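Local coordinates for putative monooxygenase Rv0793 (Mycobacterium tuberculosis, PDB 1Y0H) that is a putative monooxygenase that might take part in antibiotic biosynthesis or scavenge reactive oxygen species, and works as a homodimer, at the interface of chains A and B. Residues are numbered along the deposited sequence; one frame, centred on the assembly and turned at random. Chains: chain A/B, hypothetical protein Rv0793.

The interface of chains A and B. Residues chain A 9, 92-94; chain B 45-47, 52, 54.
A:Leu94, on strand 90-96, and B:Tyr45, on strand 39-47, meet at nearly a right angle where the two ferredoxin-like ABM (antibiotic biosynthesis monooxygenase) subunits of the homodimer pack together. An antiparallel bridge pairs A:Leu94 with B:Ser47, which brings A:Leu94 CA to 3.6 Å from the backbone O of B:Glu46. The leucine divides its contacts by branch. A:Leu94 CB packs on B:Tyr45 CB at 3.8 Å, CD1 lies over one ring face, 4.0 Å above its plane and offset toward the rim, and CD2 turns to the valine, 3.8 Å from B:Val54 CG2. CG lies beside the backbone N (chi1 -56°), which turns the branch toward chain B, and the second torsion (168°) sends the methyls to separate partners. B:Val54 has its own fork: its side chain crosses that of A:Leu94 at about a right angle, CG2 touching CD2, while CG1, anti to the backbone N, touches the end of A:Ile9, with CD1 3.9 Å away. Beyond this apolar row the contact turns polar. A:Thr92 points its CG2 methyl at B:Ser47 CB, 4.0 Å distant, and its hydroxyl OG1 at a water 2.9 Å off. B:Glu52, arriving from the opposite direction with an extended chain, reaches the same water with carboxylate OE1 at 2.6 Å, completing a bridge between subunits. Within chain B the backbone N of B:Glu52 donates to B:Ser47 OG (149° at H). Two-fold symmetry repeats the patch with the chains exchanged.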
loop_
_atom_site.group_PDB
_atom_site.type_symbol
_atom_site.label_atom_id
_atom_site.label_comp_id
_atom_site.label_asym_id
_atom_site.label_seq_id
_atom_site.Cartn_x
_atom_site.Cartn_y
_atom_site.Cartn_z
ATOM N N ILE A 9 -4.855 1.898 1.730
ATOM C CA ILE A 9 -4.040 1.006 2.548
ATOM C C ILE A 9 -4.716 0.947 3.904
ATOM O O ILE A 9 -5.010 1.979 4.497
ATOM C CB ILE A 9 -2.593 1.524 2.723
ATOM C CG1 ILE A 9 -1.881 1.571 1.382
ATOM C CG2 ILE A 9 -1.794 0.628 3.716
ATOM C CD1 ILE A 9 -0.547 2.350 1.418
ATOM N N THR A 92 -5.402 4.728 5.089
ATOM C CA THR A 92 -4.989 5.835 4.234
ATOM C C THR A 92 -5.629 5.725 2.875
ATOM O O THR A 92 -5.511 4.703 2.203
ATOM C CB THR A 92 -3.458 5.871 4.086
ATOM O OG1 THR A 92 -2.866 5.918 5.389
ATOM C CG2 THR A 92 -3.018 7.098 3.288
ATOM N N VAL A 93 -6.316 6.789 2.466
ATOM C CA VAL A 93 -6.858 6.834 1.109
ATOM C C VAL A 93 -5.838 7.502 0.202
ATOM O O VAL A 93 -5.251 8.521 0.577
ATOM C CB VAL A 93 -8.228 7.545 1.071
ATOM C CG1 VAL A 93 -8.745 7.696 -0.372
ATOM C CG2 VAL A 93 -9.229 6.784 1.946
ATOM N N LEU A 94 -5.633 6.915 -0.978
ATOM C CA LEU A 94 -4.567 7.316 -1.891
ATOM C C LEU A 94 -5.072 7.717 -3.271
ATOM O O LEU A 94 -5.940 7.052 -3.844
ATOM C CB LEU A 94 -3.550 6.187 -2.045
ATOM C CG LEU A 94 -2.875 5.635 -0.782
ATOM C CD1 LEU A 94 -2.118 4.359 -1.138
ATOM C CD2 LEU A 94 -1.932 6.666 -0.184
ATOM N N TYR B 45 1.622 7.235 -5.348
ATOM C CA TYR B 45 0.379 7.872 -4.905
ATOM C C TYR B 45 0.619 9.076 -3.999
ATOM O O TYR B 45 1.694 9.228 -3.436
ATOM C CB TYR B 45 -0.485 6.887 -4.102
ATOM C CG TYR B 45 -0.723 5.561 -4.768
ATOM C CD1 TYR B 45 0.215 4.551 -4.662
ATOM C CD2 TYR B 45 -1.907 5.303 -5.468
ATOM C CE1 TYR B 45 0.016 3.320 -5.257
ATOM C CE2 TYR B 45 -2.123 4.055 -6.073
ATOM C CZ TYR B 45 -1.144 3.076 -5.960
ATOM O OH TYR B 45 -1.297 1.827 -6.533
ATOM N N GLU B 46 -0.407 9.906 -3.855
ATOM C CA GLU B 46 -0.434 10.962 -2.841
ATOM C C GLU B 46 -1.562 10.671 -1.839
ATOM O O GLU B 46 -2.676 10.320 -2.242
ATOM C CB GLU B 46 -0.623 12.337 -3.501
ATOM C CG GLU B 46 -0.502 13.535 -2.548
ATOM C CD GLU B 46 -0.683 14.910 -3.224
ATOM O OE1 GLU B 46 -1.052 14.990 -4.426
ATOM O OE2 GLU B 46 -0.460 15.932 -2.531
ATOM N N SER B 47 -1.292 10.796 -0.542
ATOM C CA SER B 47 -2.365 10.634 0.443
ATOM C C SER B 47 -3.432 11.708 0.251
ATOM O O SER B 47 -3.140 12.824 -0.222
ATOM C CB SER B 47 -1.843 10.653 1.881
ATOM O OG SER B 47 -1.333 11.922 2.226
ATOM N N GLU B 52 1.645 13.036 2.474
ATOM C CA GLU B 52 2.616 12.016 2.134
ATOM C C GLU B 52 2.493 11.526 0.702
ATOM O O GLU B 52 1.393 11.454 0.141
ATOM C CB GLU B 52 2.597 10.853 3.147
ATOM C CG GLU B 52 1.343 10.005 3.200
ATOM C CD GLU B 52 1.302 9.088 4.429
ATOM O OE1 GLU B 52 0.245 9.009 5.094
ATOM O OE2 GLU B 52 2.325 8.455 4.750
ATOM N N VAL B 54 3.279 8.090 -1.411
ATOM C CA VAL B 54 3.382 6.675 -1.079
ATOM C C VAL B 54 3.745 5.888 -2.333
ATOM O O VAL B 54 3.156 6.112 -3.392
ATOM C CB VAL B 54 2.059 6.133 -0.503
ATOM C CG1 VAL B 54 2.165 4.646 -0.252
ATOM C CG2 VAL B 54 1.703 6.864 0.802
HETATM O O HOH W 1 -0.062 6.473 5.762
#